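Local structure of putative fructosamine-3-kinase (3F7W) at residues 8-13 with 80-86; 112-118 with 188-192; 219-223 with 241-247. The protein is probably a fructosamine-kinase-family enzyme that would phosphorylate sugar-modified amines. The contacts are given in a common frame with arbitrary orientation. Numbering follows the deposited sequence.

Contact 1: 8-13 with 80-86; sequences RVTELT and AGWDDRT. With EDO (1,2-ethanediol), chain F.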
loop_
_atom_site.group_PDB
_atom_site.type_symbol
_atom_site.label_atom_id
_atom_site.label_comp_id
_atom_site.label_asym_id
_atom_site.label_seq_id
_atom_site.Cartn_x
_atom_site.Cartn_y
_atom_site.Cartn_z
ATOM N N ARG A 8 -0.283 14.707 -22.650
ATOM C CA ARG A 8 -0.759 14.883 -21.273
ATOM C C ARG A 8 0.423 15.098 -20.310
ATOM O O ARG A 8 0.395 15.996 -19.455
ATOM C CB ARG A 8 -1.651 13.697 -20.897
ATOM C CG ARG A 8 -2.970 13.682 -21.712
ATOM C CD ARG A 8 -3.590 12.298 -21.858
ATOM N NE ARG A 8 -3.952 11.713 -20.568
ATOM C CZ ARG A 8 -4.469 10.496 -20.417
ATOM N NH1 ARG A 8 -4.730 9.731 -21.478
ATOM N NH2 ARG A 8 -4.756 10.059 -19.207
ATOM N N VAL A 9 1.495 14.327 -20.506
ATOM C CA VAL A 9 2.710 14.465 -19.682
ATOM C C VAL A 9 3.348 15.832 -19.861
ATOM O O VAL A 9 3.675 16.530 -18.891
ATOM C CB VAL A 9 3.715 13.311 -19.959
ATOM C CG1 VAL A 9 5.055 13.558 -19.274
ATOM C CG2 VAL A 9 3.117 12.005 -19.474
ATOM N N THR A 10 3.511 16.271 -21.101
ATOM C CA THR A 10 4.059 17.594 -21.320
ATOM C C THR A 10 3.232 18.696 -20.655
ATOM O O THR A 10 3.795 19.618 -20.051
ATOM C CB THR A 10 4.232 17.864 -22.822
ATOM O OG1 THR A 10 5.175 16.906 -23.328
ATOM C CG2 THR A 10 4.725 19.319 -23.085
ATOM N N GLU A 11 1.913 18.603 -20.762
ATOM C CA GLU A 11 1.031 19.576 -20.127
ATOM C C GLU A 11 1.219 19.572 -18.613
ATOM O O GLU A 11 1.270 20.627 -17.983
ATOM C CB GLU A 11 -0.433 19.258 -20.455
ATOM C CG GLU A 11 -1.452 20.280 -19.934
ATOM C CD GLU A 11 -1.355 21.624 -20.634
ATOM O OE1 GLU A 11 -1.237 21.644 -21.877
ATOM O OE2 GLU A 11 -1.407 22.659 -19.940
ATOM N N LEU A 12 1.299 18.379 -18.030
ATOM C CA LEU A 12 1.348 18.246 -16.577
ATOM C C LEU A 12 2.703 18.570 -15.975
ATOM O O LEU A 12 2.763 19.046 -14.849
ATOM C CB LEU A 12 0.899 16.848 -16.155
ATOM C CG LEU A 12 -0.575 16.570 -16.387
ATOM C CD1 LEU A 12 -0.868 15.128 -16.040
ATOM C CD2 LEU A 12 -1.433 17.560 -15.580
ATOM N N THR A 13 3.781 18.329 -16.716
ATOM C CA THR A 13 5.155 18.545 -16.202
ATOM C C THR A 13 5.861 19.764 -16.733
ATOM O O THR A 13 6.881 20.171 -16.192
ATOM C CB THR A 13 6.058 17.337 -16.524
ATOM O OG1 THR A 13 6.294 17.268 -17.948
ATOM C CG2 THR A 13 5.436 16.081 -16.023
ATOM N N ALA A 80 6.052 13.863 -10.869
ATOM C CA ALA A 80 6.369 14.913 -11.842
ATOM C C ALA A 80 5.112 15.716 -12.195
ATOM O O ALA A 80 5.174 16.905 -12.491
ATOM C CB ALA A 80 6.964 14.300 -13.104
ATOM N N GLY A 81 3.962 15.067 -12.139
ATOM C CA GLY A 81 2.697 15.749 -12.430
ATOM C C GLY A 81 1.527 14.800 -12.372
ATOM O O GLY A 81 1.686 13.595 -12.555
ATOM N N TRP A 82 0.329 15.335 -12.160
ATOM C CA TRP A 82 -0.843 14.489 -12.146
ATOM C C TRP A 82 -2.137 15.258 -12.358
ATOM O O TRP A 82 -2.209 16.483 -12.155
ATOM C CB TRP A 82 -0.907 13.731 -10.822
ATOM C CG TRP A 82 -1.268 14.589 -9.663
ATOM C CD1 TRP A 82 -0.426 15.405 -8.934
ATOM C CD2 TRP A 82 -2.565 14.749 -9.103
ATOM N NE1 TRP A 82 -1.131 16.032 -7.948
ATOM C CE2 TRP A 82 -2.446 15.659 -8.026
ATOM C CE3 TRP A 82 -3.820 14.201 -9.391
ATOM C CZ2 TRP A 82 -3.534 16.021 -7.230
ATOM C CZ3 TRP A 82 -4.921 14.577 -8.594
ATOM C CH2 TRP A 82 -4.769 15.487 -7.548
ATOM N N ASP A 83 -3.159 14.512 -12.761
ATOM C CA ASP A 83 -4.540 14.980 -12.748
ATOM C C ASP A 83 -5.406 13.759 -12.561
ATOM O O ASP A 83 -4.899 12.690 -12.270
ATOM C CB ASP A 83 -4.890 15.780 -13.999
ATOM C CG ASP A 83 -4.833 14.958 -15.287
ATOM O OD1 ASP A 83 -4.841 13.713 -15.253
ATOM O OD2 ASP A 83 -4.786 15.625 -16.332
ATOM N N ASP A 84 -6.725 13.897 -12.694
ATOM C CA ASP A 84 -7.610 12.760 -12.396
ATOM C C ASP A 84 -7.448 11.609 -13.396
ATOM O O ASP A 84 -7.970 10.523 -13.155
ATOM C CB ASP A 84 -9.078 13.181 -12.380
ATOM C CG ASP A 84 -9.409 14.135 -11.251
ATOM O OD1 ASP A 84 -8.808 14.038 -10.163
ATOM O OD2 ASP A 84 -10.282 14.993 -11.465
ATOM N N ARG A 85 -6.767 11.864 -14.509
ATOM C CA ARG A 85 -6.610 10.851 -15.598
ATOM C C ARG A 85 -5.180 10.263 -15.716
ATOM O O ARG A 85 -4.982 9.258 -16.417
ATOM C CB ARG A 85 -6.885 11.493 -16.972
ATOM C CG ARG A 85 -8.023 12.493 -17.095
ATOM C CD ARG A 85 -9.352 11.803 -16.963
ATOM N NE ARG A 85 -9.505 10.739 -17.952
ATOM C CZ ARG A 85 -10.494 9.855 -17.940
ATOM N NH1 ARG A 85 -11.425 9.875 -16.985
ATOM N NH2 ARG A 85 -10.527 8.927 -18.853
ATOM N N THR A 86 -4.193 10.946 -15.110
ATOM C CA THR A 86 -2.767 10.748 -15.447
ATOM C C THR A 86 -1.927 10.949 -14.182
ATOM O O THR A 86 -2.188 11.856 -13.379
ATOM C CB THR A 86 -2.296 11.748 -16.485
ATOM O OG1 THR A 86 -3.295 11.915 -17.499
ATOM C CG2 THR A 86 -0.972 11.336 -17.138
HETATM C C1 EDO F . 1.741 17.028 -5.179
HETATM O O1 EDO F . 1.876 16.394 -6.453
HETATM C C2 EDO F . 0.299 16.966 -4.697
HETATM O O2 EDO F . -0.467 17.813 -5.555
HETATM O O HOH W 1 0.823 18.210 -12.677
HETATM O O HOH W 2 3.614 19.356 -11.744
#
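L12 lays its isobutyl group along the strand and turn of 80-86: CD2 lies 3.7 Å from W82 O and 3.9 Å from D83 OD2, while CD1 reaches T86 CB at 3.7 Å. A leucine suits this place because its two methyls reach both W82/D83 and T86 across the turn, giving the largest covered area of any residue here. One turn earlier, R8 stretches far enough to donate from NH2 to T86 OG1 (2.9 Å); the same nitrogen also bonds L47 O. The CA atoms come closest at G81 and L12 (5.0 Å). A CB on G81 would clash with L12 O, so glycine lets the helix end settle on the strand. Residues 8-13 finish the N-terminal helix, and 80-86 begins on strand 79-83, one of the two edge strands of the five-stranded antiparallel sheet of the kinase-like N-lobe. Helix and strand cross at 108°, with axes 7.1 Å apart at closest approach. A80 and G81 both face A88, a classic beta bulge. At the helix end, T13 packs CG2 3.7 Å from A80 CB, while its OG1 donates to V9 O (2.9 Å). Two waters bridge the backbones: one links L12 O to W82 N, the other L12 O to A80 O. W82 directs its CA-to-CB bond away from the helix; its side chain touches R59 and A62 of helix 57-68, and NE1 donates to O2 of an ethanediol, probably from the crystallisation liquor (3.1 Å). The chain then turns, D83 OD1 accepting from R85 N (2.8 Å) in an Asx turn.

Contact 2: 112-118 with 188-192; sequences MHLAGAE and PARIH. With EDO (1,2-ethanediol), chain I.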
loop_
_atom_site.group_PDB
_atom_site.type_symbol
_atom_site.label_atom_id
_atom_site.label_comp_id
_atom_site.label_asym_id
_atom_site.label_seq_id
_atom_site.Cartn_x
_atom_site.Cartn_y
_atom_site.Cartn_z
HETATM N N MSE A 112 10.126 6.540 7.331
HETATM C CA MSE A 112 8.863 6.783 6.641
HETATM C C MSE A 112 7.718 6.675 7.653
HETATM O O MSE A 112 6.934 7.614 7.787
HETATM C CB MSE A 112 8.620 5.779 5.500
HETATM C CG MSE A 112 7.299 5.978 4.767
HETATM SE SE MSE A 112 7.106 4.676 3.352
HETATM C CE MSE A 112 6.340 3.302 4.512
ATOM N N HIS A 113 7.643 5.557 8.362
ATOM C CA HIS A 113 6.590 5.354 9.364
ATOM C C HIS A 113 6.592 6.420 10.471
ATOM O O HIS A 113 5.538 6.944 10.853
ATOM C CB HIS A 113 6.733 3.993 10.017
ATOM C CG HIS A 113 6.348 2.848 9.133
ATOM N ND1 HIS A 113 6.689 1.549 9.421
ATOM C CD2 HIS A 113 5.625 2.806 7.988
ATOM C CE1 HIS A 113 6.178 0.750 8.504
ATOM N NE2 HIS A 113 5.561 1.492 7.597
ATOM N N LEU A 114 7.777 6.731 10.977
ATOM C CA LEU A 114 7.918 7.631 12.130
ATOM C C LEU A 114 7.760 9.121 11.812
ATOM O O LEU A 114 7.749 9.951 12.725
ATOM C CB LEU A 114 9.226 7.329 12.872
ATOM C CG LEU A 114 9.090 6.259 13.984
ATOM C CD1 LEU A 114 8.366 4.976 13.538
ATOM C CD2 LEU A 114 10.448 5.906 14.514
ATOM N N ALA A 115 7.636 9.471 10.542
ATOM C CA ALA A 115 7.150 10.804 10.170
ATOM C C ALA A 115 5.814 11.062 10.883
ATOM O O ALA A 115 5.508 12.175 11.242
ATOM C CB ALA A 115 7.012 10.903 8.656
ATOM N N GLY A 116 5.039 10.000 11.111
ATOM C CA GLY A 116 3.867 10.066 11.961
ATOM C C GLY A 116 2.663 10.737 11.327
ATOM O O GLY A 116 2.758 11.395 10.304
ATOM N N ALA A 117 1.510 10.567 11.946
ATOM C CA ALA A 117 0.276 11.107 11.414
ATOM C C ALA A 117 -0.570 11.649 12.550
ATOM O O ALA A 117 -0.447 11.218 13.689
ATOM C CB ALA A 117 -0.464 10.036 10.650
ATOM N N GLU A 118 -1.427 12.602 12.216
ATOM C CA GLU A 118 -2.267 13.271 13.187
ATOM C C GLU A 118 -3.336 12.304 13.684
ATOM O O GLU A 118 -3.704 12.318 14.848
ATOM C CB GLU A 118 -2.911 14.507 12.549
ATOM C CG GLU A 118 -1.950 15.298 11.625
ATOM C CD GLU A 118 -1.859 16.777 11.965
ATOM O OE1 GLU A 118 -1.778 17.114 13.169
ATOM O OE2 GLU A 118 -1.845 17.604 11.025
ATOM N N PRO A 188 -0.312 6.811 15.384
ATOM C CA PRO A 188 -0.441 6.402 13.987
ATOM C C PRO A 188 0.847 6.671 13.215
ATOM O O PRO A 188 1.510 7.698 13.436
ATOM C CB PRO A 188 -1.595 7.257 13.462
ATOM C CG PRO A 188 -1.947 8.197 14.486
ATOM C CD PRO A 188 -1.280 7.863 15.755
ATOM N N ALA A 189 1.183 5.731 12.324
ATOM C CA ALA A 189 2.322 5.824 11.432
ATOM C C ALA A 189 1.872 6.263 10.030
ATOM O O ALA A 189 0.712 6.087 9.664
ATOM C CB ALA A 189 3.011 4.470 11.355
ATOM N N ARG A 190 2.794 6.842 9.262
ATOM C CA ARG A 190 2.565 7.065 7.840
ATOM C C ARG A 190 2.877 5.767 7.114
ATOM O O ARG A 190 4.039 5.457 6.852
ATOM C CB ARG A 190 3.442 8.191 7.274
ATOM C CG ARG A 190 3.174 9.515 7.870
ATOM C CD ARG A 190 3.616 10.659 6.986
ATOM N NE ARG A 190 3.503 11.837 7.785
ATOM C CZ ARG A 190 3.492 13.072 7.330
ATOM N NH1 ARG A 190 3.655 13.330 6.035
ATOM N NH2 ARG A 190 3.369 14.054 8.206
ATOM N N ILE A 191 1.845 5.011 6.802
ATOM C CA ILE A 191 2.036 3.702 6.176
ATOM C C ILE A 191 1.732 3.700 4.697
ATOM O O ILE A 191 0.867 4.461 4.207
ATOM C CB ILE A 191 1.256 2.546 6.914
ATOM C CG1 ILE A 191 -0.263 2.586 6.692
ATOM C CG2 ILE A 191 1.656 2.543 8.411
ATOM C CD1 ILE A 191 -1.002 1.239 7.105
ATOM N N HIS A 192 2.437 2.815 3.998
ATOM C CA HIS A 192 2.255 2.593 2.572
ATOM C C HIS A 192 0.829 2.037 2.259
ATOM O O HIS A 192 0.165 2.490 1.325
ATOM C CB HIS A 192 3.366 1.663 2.074
ATOM C CG HIS A 192 3.263 1.311 0.630
ATOM N ND1 HIS A 192 2.417 0.323 0.174
ATOM C CD2 HIS A 192 3.918 1.784 -0.458
ATOM C CE1 HIS A 192 2.539 0.221 -1.140
ATOM N NE2 HIS A 192 3.444 1.097 -1.548
HETATM C C1 EDO I . 5.124 6.727 15.100
HETATM O O1 EDO I . 4.347 7.293 14.045
HETATM C C2 EDO I . 4.968 5.204 15.080
HETATM O O2 EDO I . 3.861 4.767 15.882
HETATM O O HOH W 3 1.912 9.859 14.909
#
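This is a junction in the C-lobe, built from two backbone hydrogen bonds and the R190 side chain, where the end of helix 99-114 meets the short strand 189-191. H113 O is the pivot: it accepts from G116 N (3.1 Å) within its own segment and from R190 N (3.2 Å) across the contact. H113 CA makes a CH...O contact of 3.6 Å to R190 O, a buried carbonyl that has no conventional partner in the model. G116 is the first residue to leave helical phi/psi, with a positive phi of 76° that glycine adopts without strain; the chain then runs beside P188, with A117 N donating to P188 O (3.2 Å). Water 3 bridges the same two atoms, and O1 of an ethanediol, probably from the crystallisation liquor, also donates to P188 O (2.9 Å). In protein-kinase-like folds this strand leads into the catalytic loop; here H192 opens an HGD sequence consistent with that loop, its NE2 hydrogen-bonding I210 O and its ND1 accepting from D194 N. M112, present as selenomethionine, sets its flexible tip against this entrance, CE lying 4.2 Å from H192 CB. The long side chain of R190 turns back and donates from NE to G116 O (2.7 Å), with A115 CB 3.7 Å from NE. Its NH1 continues to W67 O, and the guanidinium makes a cation-pi contact with W67, tying the junction to helix 57-68. Small side chains permit the close approach: A189 CB is 4.0 Å from H113 CB, and A117 CB rests 4.1 Å from P188 CB.

Contact 3: 219-223 with 241-247; sequences READL and YNEVAPL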
loop_
_atom_site.group_PDB
_atom_site.type_symbol
_atom_site.label_atom_id
_atom_site.label_comp_id
_atom_site.label_asym_id
_atom_site.label_seq_id
_atom_site.Cartn_x
_atom_site.Cartn_y
_atom_site.Cartn_z
ATOM N N ARG A 219 1.873 0.868 12.055
ATOM C CA ARG A 219 3.094 0.533 11.305
ATOM C C ARG A 219 3.290 -0.980 11.136
ATOM O O ARG A 219 3.869 -1.409 10.161
ATOM C CB ARG A 219 4.318 1.176 11.939
ATOM C CG ARG A 219 4.661 0.739 13.359
ATOM C CD ARG A 219 5.376 1.886 14.120
ATOM N NE ARG A 219 5.929 1.473 15.414
ATOM C CZ ARG A 219 7.205 1.147 15.651
ATOM N NH1 ARG A 219 8.115 1.137 14.698
ATOM N NH2 ARG A 219 7.576 0.791 16.881
ATOM N N GLU A 220 2.791 -1.780 12.089
ATOM C CA GLU A 220 2.825 -3.242 11.966
ATOM C C GLU A 220 2.121 -3.751 10.707
ATOM O O GLU A 220 2.487 -4.793 10.202
ATOM C CB GLU A 220 2.302 -3.930 13.230
ATOM C CG GLU A 220 3.278 -3.776 14.448
ATOM C CD GLU A 220 2.748 -4.348 15.762
ATOM O OE1 GLU A 220 1.946 -5.317 15.754
ATOM O OE2 GLU A 220 3.167 -3.837 16.812
ATOM N N ALA A 221 1.141 -2.995 10.182
ATOM C CA ALA A 221 0.439 -3.361 8.956
ATOM C C ALA A 221 1.410 -3.568 7.809
ATOM O O ALA A 221 1.359 -4.582 7.118
ATOM C CB ALA A 221 -0.632 -2.293 8.574
ATOM N N ASP A 222 2.300 -2.610 7.598
ATOM C CA ASP A 222 3.215 -2.687 6.439
ATOM C C ASP A 222 4.161 -3.877 6.574
ATOM O O ASP A 222 4.398 -4.618 5.627
ATOM C CB ASP A 222 4.033 -1.384 6.291
ATOM C CG ASP A 222 3.276 -0.252 5.528
ATOM O OD1 ASP A 222 2.159 -0.449 4.995
ATOM O OD2 ASP A 222 3.841 0.869 5.475
ATOM N N LEU A 223 4.701 -4.062 7.773
ATOM C CA LEU A 223 5.614 -5.176 8.028
ATOM C C LEU A 223 4.898 -6.520 7.919
ATOM O O LEU A 223 5.488 -7.503 7.485
ATOM C CB LEU A 223 6.293 -5.014 9.388
ATOM C CG LEU A 223 7.588 -4.179 9.400
ATOM C CD1 LEU A 223 7.468 -2.970 8.507
ATOM C CD2 LEU A 223 7.941 -3.777 10.817
ATOM N N TYR A 241 15.049 -2.368 10.569
ATOM C CA TYR A 241 13.904 -1.565 11.057
ATOM C C TYR A 241 13.846 -1.476 12.582
ATOM O O TYR A 241 13.738 -0.383 13.175
ATOM C CB TYR A 241 12.621 -2.192 10.514
ATOM C CG TYR A 241 11.372 -1.427 10.828
ATOM C CD1 TYR A 241 10.740 -1.558 12.079
ATOM C CD2 TYR A 241 10.809 -0.577 9.886
ATOM C CE1 TYR A 241 9.577 -0.849 12.378
ATOM C CE2 TYR A 241 9.629 0.147 10.181
ATOM C CZ TYR A 241 9.025 -0.017 11.430
ATOM O OH TYR A 241 7.873 0.667 11.739
ATOM N N ASN A 242 13.923 -2.633 13.211
ATOM C CA ASN A 242 13.875 -2.751 14.676
ATOM C C ASN A 242 15.074 -2.115 15.390
ATOM O O ASN A 242 14.979 -1.774 16.561
ATOM C CB ASN A 242 13.672 -4.227 15.084
ATOM C CG ASN A 242 12.206 -4.682 14.981
ATOM O OD1 ASN A 242 11.285 -3.916 15.269
ATOM N ND2 ASN A 242 11.991 -5.935 14.581
ATOM N N GLU A 243 16.187 -1.911 14.692
ATOM C CA GLU A 243 17.333 -1.228 15.293
ATOM C C GLU A 243 16.977 0.198 15.601
ATOM O O GLU A 243 17.390 0.722 16.624
ATOM C CB GLU A 243 18.522 -1.163 14.351
ATOM C CG GLU A 243 19.314 -2.424 14.213
ATOM C CD GLU A 243 20.317 -2.350 13.063
ATOM O OE1 GLU A 243 20.439 -1.285 12.368
ATOM O OE2 GLU A 243 20.980 -3.377 12.861
ATOM N N VAL A 244 16.221 0.820 14.698
ATOM C CA VAL A 244 15.984 2.253 14.728
ATOM C C VAL A 244 14.595 2.644 15.254
ATOM O O VAL A 244 14.434 3.728 15.795
ATOM C CB VAL A 244 16.226 2.902 13.335
ATOM C CG1 VAL A 244 17.663 2.631 12.849
ATOM C CG2 VAL A 244 15.257 2.405 12.342
ATOM N N ALA A 245 13.596 1.785 15.048
ATOM C CA ALA A 245 12.243 2.017 15.552
ATOM C C ALA A 245 11.664 0.702 16.052
ATOM O O ALA A 245 10.710 0.203 15.477
ATOM C CB ALA A 245 11.346 2.626 14.465
ATOM N N PRO A 246 12.241 0.140 17.137
ATOM C CA PRO A 246 11.820 -1.182 17.597
ATOM C C PRO A 246 10.311 -1.315 17.733
ATOM O O PRO A 246 9.661 -0.459 18.335
ATOM C CB PRO A 246 12.500 -1.320 18.974
ATOM C CG PRO A 246 13.009 0.066 19.309
ATOM C CD PRO A 246 13.304 0.685 17.996
ATOM N N LEU A 247 9.772 -2.393 17.185
ATOM C CA LEU A 247 8.364 -2.676 17.306
ATOM C C LEU A 247 8.026 -2.981 18.795
ATOM O O LEU A 247 8.883 -3.419 19.571
ATOM C CB LEU A 247 7.978 -3.828 16.366
ATOM C CG LEU A 247 7.980 -3.535 14.855
ATOM C CD1 LEU A 247 7.858 -4.821 14.088
ATOM C CD2 LEU A 247 6.851 -2.591 14.461
#
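Y241 begins the segment inside the last turn of helix 234-244. Its ring offers a face to L223, whose CD2 lies 3.8 Å from the ring centroid in a CH-pi contact, while its OH accepts from R219 NH1 (3.0 Å) and also hydrogen-bonds H113 ND1 of helix 99-114. One residue on, N242 works within its own segment: OD1 accepts from L247 N (2.9 Å), fastening the chain as it leaves the helix. A245 is the first residue to leave helical phi/psi, and its O accepts from R219 NH1 (2.9 Å); P246 O takes R219 NH2 (2.8 Å). Arginine suits this spot because one planar group can serve several acceptors around its edge. L247 covers a face of that guanidinium with CD2 and meets L223 CD2 through CD1 (3.4 Å). R219 NE also forms a salt bridge with E186, and E220 one with R254. The pair thus sits between helix 251-270, which E220 and N242 touch at W251, helix 99-114, and strand 189-191, on which R219, A221 and D222 pack.

How the contacts relate
Contacts 2 and 3 touch in the C-lobe, their centres about 11 Å apart. H113 joins them through both ring nitrogens, ND1 lying 2.7 Å from Y241 OH and NE2 2.8 Å from D222 OD2. D222 of 219-223 also accepts from H192 N and G193 N, resembling the invariant helix F aspartate that braces the catalytic loop in protein kinases. Contact 1 stands apart in the N-lobe, its centre about 27 Å from that of contact 2 and about 34 Å from that of contact 3. An unidentified ligand lies about 11 Å from the A80 side chain, and one lies about 10 Å from that of H192.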